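Aminotransferase (Psychrobacter arcticus 273-4, PDB 3IF2) probably catalyses pyridoxal 5'-phosphate-dependent amino-group transfer, perhaps as a valine-pyruvate transaminase. Local coordinates at residues I156-V161 with I243-Y248; P215-G220 with C414-I419. All coordinates share one frame; numbering follows the deposited sequence.

How the interactions relate
From the N terminus, the chain first supplies the loop 156-161, which follows strand 142-149, and then the loop 215-220, which follows strand 207-213. Interaction 1 closes when strand 242-245 delivers Asp245 to Tyr158, enclosing 81 residues. Interaction 2 opens inside that span and closes only at strand 414-418, after 193 intervening residues, so the two contacts cross rather than nest. Interaction 1 stays with the sheet that holds strands 142-149, 207-213 and 242-245, whereas interaction 2 carries the link to the second mixed sheet, which holds strands 367-372 and 414-418. Their centres are about 13 Å apart, yet both reach the same cofactor, and Tyr248 of one packs against Asn217 of the other.

Interaction 1 of 2, residues I156-V161 with I243-Y248; sequences IGYSDV and IIDNAY. With PLP (pyridoxal-5'-phosphate), chain C.
At the pyridine-nitrogen end of the cofactor site, Tyr158 from the loop 156-161 meets Asp245 of strand 242-245, which runs parallel between 207-213 and 268-273. The phenol OH gives a hydrogen bond of 2.8 Å to Asp245 OD2, approaching on the anti lone pair, away from the other carboxylate oxygen. Ring and carboxylate planes are turned 56° apart, and OD2 stands at the edge of the tyrosine ring near its plane. With CG of Asp245 anti to the backbone N (chi1 176°), the carboxylate projects from the strand toward the cofactor. There OD2 takes its second bond, from PLP N1 at 2.6 Å, while PLP N1 to Asp245 OD1, 3.0 Å, is a weak one. OD1 is also held by the backbone of its own segment: Ala247 N donates to it over 3.1 Å in an Asx turn, coming in 33° out of the carboxylate plane. The turn brings the methyl of Ala247 over one face of the pyridine ring, with CB 3.3 Å from PLP N1. One residue later Tyr248 comes in ring edge first, its OH hydrogen-bonded to PLP O3 at 2.8 Å. Around Tyr158, the rings of Phe119, Phe123 and Tyr155 stand edge-to-face with it, and Gln116 of the same helix as Phe119 bonds to the carbonyl of Gly157. Asp245 thus grips the ring nitrogen, and Tyr158, in the second shell, and Ala247 N together probably fix the rotation of the carboxylate. An aspartate from the large-domain sheet paired with the pyridine nitrogen, which it is expected to keep protonated and electron-withdrawing, is the hallmark of fold-type I aminotransferases.

Interaction 2 of 2, residues P215-G220 with C414-I419; sequences PTNPTG and CIRMSI. With PLP (pyridoxal-5'-phosphate), chain C.
Asn217 and Arg416 meet through one hydrogen bond: Arg416 NH1 donates to Asn217 OD1 over 2.9 Å, lying in the carbonyl plane on a lone pair. OD1 in turn sits at the guanidinium edge, although amide and guanidinium planes are 45° apart. On its other side the amide gives ND2 to PLP O3, 2.6 Å away along a nearly straight bond (170°). Together the two bonds probably fix which way round the amide lies: OD1 to the arginine, ND2 to PLP O3. Pro218, joined to Asn217 by a cis peptide, lays its CB along the aliphatic stem of Arg416, 3.3 Å from its CD. The arginine leaves the strand extended and bends at chi3 (70°), which carries its head round the proline to the amide. A lysine in its place, without the planar guanidinium, would probably leave Asn217 OD1 without its in-plane partner and the amide freer to turn away from PLP O3. Farther out, Phe367 of the neighbouring strand touches both Asn217 and Arg416, and Arg416 NH2 makes a weak hydrogen bond to Gly38 O. The pair recalls aspartate aminotransferase, where an arginine paired in the same way with an asparagine receives the substrate carboxylate; Arg416 is possibly its counterpart. Chemically, an amide donor on O3, which also meets Tyr248, is likely to stabilise negative charge on that oxygen.

Interaction 1 of 2, residues I156-V161 with I243-Y248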
loop_
_atom_site.group_PDB
_atom_site.type_symbol
_atom_site.label_atom_id
_atom_site.label_comp_id
_atom_site.label_asym_id
_atom_site.label_seq_id
_atom_site.Cartn_x
_atom_site.Cartn_y
_atom_site.Cartn_z
ATOM N N ILE A 156 8.703 -16.855 3.685
ATOM C CA ILE A 156 9.274 -16.540 2.364
ATOM C C ILE A 156 9.162 -15.042 2.002
ATOM O O ILE A 156 10.065 -14.489 1.368
ATOM C CB ILE A 156 8.645 -17.463 1.243
ATOM C CG1 ILE A 156 9.370 -17.345 -0.105
ATOM C CG2 ILE A 156 7.178 -17.189 1.073
ATOM C CD1 ILE A 156 8.907 -18.375 -1.143
ATOM N N GLY A 157 8.067 -14.409 2.415
ATOM C CA GLY A 157 7.798 -12.981 2.146
ATOM C C GLY A 157 8.657 -11.920 2.824
ATOM O O GLY A 157 8.595 -10.743 2.433
ATOM N N TYR A 158 9.397 -12.306 3.859
ATOM C CA TYR A 158 10.362 -11.414 4.481
ATOM C C TYR A 158 11.565 -11.168 3.571
ATOM O O TYR A 158 12.080 -10.062 3.563
ATOM C CB TYR A 158 10.926 -11.972 5.804
ATOM C CG TYR A 158 9.945 -12.228 6.936
ATOM C CD1 TYR A 158 8.789 -11.447 7.130
ATOM C CD2 TYR A 158 10.244 -13.183 7.900
ATOM C CE1 TYR A 158 7.909 -11.700 8.206
ATOM C CE2 TYR A 158 9.394 -13.424 8.977
ATOM C CZ TYR A 158 8.227 -12.704 9.124
ATOM O OH TYR A 158 7.418 -12.996 10.204
ATOM N N SER A 159 11.983 -12.196 2.822
ATOM C CA SER A 159 13.208 -12.216 1.972
ATOM C C SER A 159 13.728 -10.957 1.296
ATOM O O SER A 159 14.891 -10.602 1.461
ATOM C CB SER A 159 13.059 -13.240 0.835
ATOM O OG SER A 159 12.933 -14.542 1.334
ATOM N N ASP A 160 12.864 -10.302 0.531
ATOM C CA ASP A 160 13.300 -9.230 -0.382
ATOM C C ASP A 160 12.809 -7.814 -0.095
ATOM O O ASP A 160 12.930 -6.952 -0.967
ATOM C CB ASP A 160 12.881 -9.657 -1.812
ATOM C CG ASP A 160 13.505 -11.010 -2.267
ATOM O OD1 ASP A 160 14.577 -11.440 -1.771
ATOM O OD2 ASP A 160 12.917 -11.634 -3.176
ATOM N N VAL A 161 12.305 -7.548 1.115
ATOM C CA VAL A 161 11.741 -6.214 1.418
ATOM C C VAL A 161 12.777 -5.095 1.602
ATOM O O VAL A 161 12.414 -3.929 1.526
ATOM C CB VAL A 161 10.747 -6.217 2.614
ATOM C CG1 VAL A 161 9.619 -7.238 2.384
ATOM C CG2 VAL A 161 11.452 -6.463 3.938
ATOM N N ILE A 243 10.068 -7.937 17.147
ATOM C CA ILE A 243 8.948 -7.838 16.233
ATOM C C ILE A 243 8.335 -9.226 16.210
ATOM O O ILE A 243 9.066 -10.199 16.052
ATOM C CB ILE A 243 9.395 -7.442 14.802
ATOM C CG1 ILE A 243 10.268 -6.165 14.818
ATOM C CG2 ILE A 243 8.181 -7.227 13.915
ATOM C CD1 ILE A 243 10.800 -5.776 13.487
ATOM N N ILE A 244 7.010 -9.324 16.365
ATOM C CA ILE A 244 6.296 -10.628 16.362
ATOM C C ILE A 244 5.123 -10.580 15.374
ATOM O O ILE A 244 4.196 -9.789 15.544
ATOM C CB ILE A 244 5.750 -11.014 17.752
ATOM C CG1 ILE A 244 6.856 -10.920 18.812
ATOM C CG2 ILE A 244 5.092 -12.434 17.696
ATOM C CD1 ILE A 244 6.376 -11.302 20.192
ATOM N N ASP A 245 5.176 -11.465 14.373
ATOM C CA ASP A 245 4.178 -11.571 13.308
ATOM C C ASP A 245 3.094 -12.568 13.728
ATOM O O ASP A 245 3.360 -13.777 13.725
ATOM C CB ASP A 245 4.926 -12.000 12.031
ATOM C CG ASP A 245 4.036 -12.251 10.820
ATOM O OD1 ASP A 245 2.793 -12.071 10.843
ATOM O OD2 ASP A 245 4.648 -12.588 9.777
ATOM N N ASN A 246 1.902 -12.061 14.113
ATOM C CA ASN A 246 0.736 -12.919 14.460
ATOM C C ASN A 246 -0.259 -13.070 13.337
ATOM O O ASN A 246 -1.451 -13.173 13.590
ATOM C CB ASN A 246 -0.037 -12.420 15.673
ATOM C CG ASN A 246 0.767 -12.422 16.877
ATOM O OD1 ASN A 246 1.738 -11.669 16.959
ATOM N ND2 ASN A 246 0.383 -13.251 17.864
ATOM N N ALA A 247 0.194 -13.151 12.095
ATOM C CA ALA A 247 -0.746 -13.327 10.978
ATOM C C ALA A 247 -1.784 -14.446 11.254
ATOM O O ALA A 247 -2.969 -14.241 11.014
ATOM C CB ALA A 247 0.001 -13.583 9.689
ATOM N N TYR A 248 -1.330 -15.567 11.835
ATOM C CA TYR A 248 -2.147 -16.769 12.141
ATOM C C TYR A 248 -2.415 -17.000 13.627
ATOM O O TYR A 248 -3.053 -18.000 13.980
ATOM C CB TYR A 248 -1.413 -18.032 11.614
ATOM C CG TYR A 248 -1.092 -18.026 10.137
ATOM C CD1 TYR A 248 -2.056 -18.338 9.180
ATOM C CD2 TYR A 248 0.185 -17.698 9.692
ATOM C CE1 TYR A 248 -1.744 -18.310 7.781
ATOM C CE2 TYR A 248 0.497 -17.661 8.329
ATOM C CZ TYR A 248 -0.463 -17.968 7.374
ATOM O OH TYR A 248 -0.124 -17.941 6.027
HETATM N N1 PLP C . 2.839 -13.259 8.044
HETATM C C2 PLP C . 2.824 -14.592 7.692
HETATM C C2A PLP C . 3.455 -15.566 8.634
HETATM C C3 PLP C . 2.212 -14.992 6.482
HETATM O O3 PLP C . 2.172 -16.305 6.094
HETATM C C4 PLP C . 1.641 -14.019 5.626
HETATM C C4A PLP C . 1.249 -14.470 4.224
HETATM O O4A PLP C . 0.150 -14.182 3.734
HETATM C C5 PLP C . 1.676 -12.640 6.018
HETATM C C6 PLP C . 2.285 -12.300 7.241
HETATM C C5A PLP C . 1.123 -11.495 5.146
HETATM O O4P PLP C . -0.251 -11.235 5.348
HETATM P P PLP C . -0.928 -9.896 4.779
HETATM O O1P PLP C . -0.090 -8.878 4.043
HETATM O O2P PLP C . -1.447 -9.279 6.034
HETATM O O3P PLP C . -1.996 -10.364 3.872
#

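Interaction 2 of 2, residues P215-G220 with C414-I419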
loop_
_atom_site.group_PDB
_atom_site.type_symbol
_atom_site.label_atom_id
_atom_site.label_comp_id
_atom_site.label_asym_id
_atom_site.label_seq_id
_atom_site.Cartn_x
_atom_site.Cartn_y
_atom_site.Cartn_z
ATOM N N PRO A 215 2.042 -18.434 15.022
ATOM C CA PRO A 215 2.721 -19.583 14.388
ATOM C C PRO A 215 3.450 -19.204 13.098
ATOM O O PRO A 215 3.149 -18.175 12.474
ATOM C CB PRO A 215 1.607 -20.597 14.121
ATOM C CG PRO A 215 0.322 -19.908 14.394
ATOM C CD PRO A 215 0.578 -18.617 15.093
ATOM N N THR A 216 4.388 -20.066 12.705
ATOM C CA THR A 216 5.258 -19.822 11.585
ATOM C C THR A 216 4.766 -20.393 10.262
ATOM O O THR A 216 4.224 -21.499 10.212
ATOM C CB THR A 216 6.654 -20.390 11.881
ATOM O OG1 THR A 216 7.142 -19.804 13.089
ATOM C CG2 THR A 216 7.644 -20.108 10.744
ATOM N N ASN A 217 4.922 -19.573 9.217
ATOM C CA ASN A 217 4.763 -19.946 7.816
ATOM C C ASN A 217 6.246 -20.188 7.516
ATOM O O ASN A 217 7.048 -19.272 7.709
ATOM C CB ASN A 217 4.184 -18.768 6.989
ATOM C CG ASN A 217 4.072 -19.062 5.476
ATOM O OD1 ASN A 217 4.703 -19.967 4.973
ATOM N ND2 ASN A 217 3.277 -18.267 4.754
ATOM N N PRO A 218 6.614 -21.361 6.971
ATOM C CA PRO A 218 5.870 -22.500 6.447
ATOM C C PRO A 218 5.728 -23.733 7.331
ATOM O O PRO A 218 5.151 -24.711 6.873
ATOM C CB PRO A 218 6.809 -22.924 5.325
ATOM C CG PRO A 218 8.160 -22.866 6.003
ATOM C CD PRO A 218 8.055 -21.700 6.991
ATOM N N THR A 219 6.252 -23.696 8.549
ATOM C CA THR A 219 6.405 -24.896 9.363
ATOM C C THR A 219 5.220 -25.337 10.174
ATOM O O THR A 219 5.052 -26.531 10.406
ATOM C CB THR A 219 7.567 -24.718 10.351
ATOM O OG1 THR A 219 7.310 -23.559 11.151
ATOM C CG2 THR A 219 8.873 -24.542 9.603
ATOM N N GLY A 220 4.413 -24.379 10.611
ATOM C CA GLY A 220 3.344 -24.633 11.555
ATOM C C GLY A 220 3.872 -24.629 12.998
ATOM O O GLY A 220 3.107 -24.929 13.930
ATOM N N CYS A 414 12.701 -30.518 2.241
ATOM C CA CYS A 414 11.332 -30.273 2.682
ATOM C C CYS A 414 10.428 -29.597 1.665
ATOM O O CYS A 414 10.909 -29.064 0.660
ATOM C CB CYS A 414 11.339 -29.498 4.001
ATOM S SG CYS A 414 12.314 -30.316 5.229
ATOM N N ILE A 415 9.112 -29.711 1.899
ATOM C CA ILE A 415 8.104 -28.993 1.107
ATOM C C ILE A 415 7.028 -28.387 2.019
ATOM O O ILE A 415 6.775 -28.914 3.104
ATOM C CB ILE A 415 7.471 -29.849 -0.059
ATOM C CG1 ILE A 415 6.522 -30.953 0.444
ATOM C CG2 ILE A 415 8.579 -30.427 -0.993
ATOM C CD1 ILE A 415 5.952 -31.830 -0.695
ATOM N N ARG A 416 6.457 -27.252 1.601
ATOM C CA ARG A 416 5.294 -26.648 2.277
ATOM C C ARG A 416 4.052 -27.036 1.449
ATOM O O ARG A 416 4.069 -26.938 0.203
ATOM C CB ARG A 416 5.394 -25.127 2.380
ATOM C CG ARG A 416 4.382 -24.521 3.325
ATOM C CD ARG A 416 4.296 -23.015 3.150
ATOM N NE ARG A 416 3.680 -22.622 1.892
ATOM C CZ ARG A 416 3.568 -21.366 1.455
ATOM N NH1 ARG A 416 4.014 -20.328 2.169
ATOM N NH2 ARG A 416 2.977 -21.145 0.289
HETATM N N MSE A 417 3.004 -27.474 2.151
HETATM C CA MSE A 417 1.729 -27.909 1.557
HETATM C C MSE A 417 0.585 -27.171 2.233
HETATM O O MSE A 417 0.518 -27.161 3.452
HETATM C CB MSE A 417 1.558 -29.405 1.800
HETATM C CG MSE A 417 0.345 -30.014 1.124
HETATM SE SE MSE A 417 0.183 -31.893 1.502
HETATM C CE MSE A 417 -0.191 -31.701 3.373
ATOM N N SER A 418 -0.309 -26.567 1.459
ATOM C CA SER A 418 -1.446 -25.848 2.046
ATOM C C SER A 418 -2.584 -26.806 2.434
ATOM O O SER A 418 -3.065 -27.571 1.596
ATOM C CB SER A 418 -1.997 -24.773 1.108
ATOM O OG SER A 418 -3.115 -24.112 1.745
ATOM N N ILE A 419 -2.985 -26.773 3.706
ATOM C CA ILE A 419 -4.163 -27.530 4.169
ATOM C C ILE A 419 -5.452 -26.669 4.149
ATOM O O ILE A 419 -6.461 -27.117 4.653
ATOM C CB ILE A 419 -3.920 -28.352 5.494
ATOM C CG1 ILE A 419 -3.479 -27.493 6.699
ATOM C CG2 ILE A 419 -2.905 -29.481 5.197
ATOM C CD1 ILE A 419 -4.515 -26.500 7.188
HETATM N N1 PLP C . 2.839 -13.259 8.044
HETATM C C2 PLP C . 2.824 -14.592 7.692
HETATM C C2A PLP C . 3.455 -15.566 8.634
HETATM C C3 PLP C . 2.212 -14.992 6.482
HETATM O O3 PLP C . 2.172 -16.305 6.094
HETATM C C4 PLP C . 1.641 -14.019 5.626
HETATM C C4A PLP C . 1.249 -14.470 4.224
HETATM O O4A PLP C . 0.150 -14.182 3.734
HETATM C C5 PLP C . 1.676 -12.640 6.018
HETATM C C6 PLP C . 2.285 -12.300 7.241
HETATM C C5A PLP C . 1.123 -11.495 5.146
HETATM O O4P PLP C . -0.251 -11.235 5.348
HETATM P P PLP C . -0.928 -9.896 4.779
HETATM O O1P PLP C . -0.090 -8.878 4.043
HETATM O O2P PLP C . -1.447 -9.279 6.034
HETATM O O3P PLP C . -1.996 -10.364 3.872
#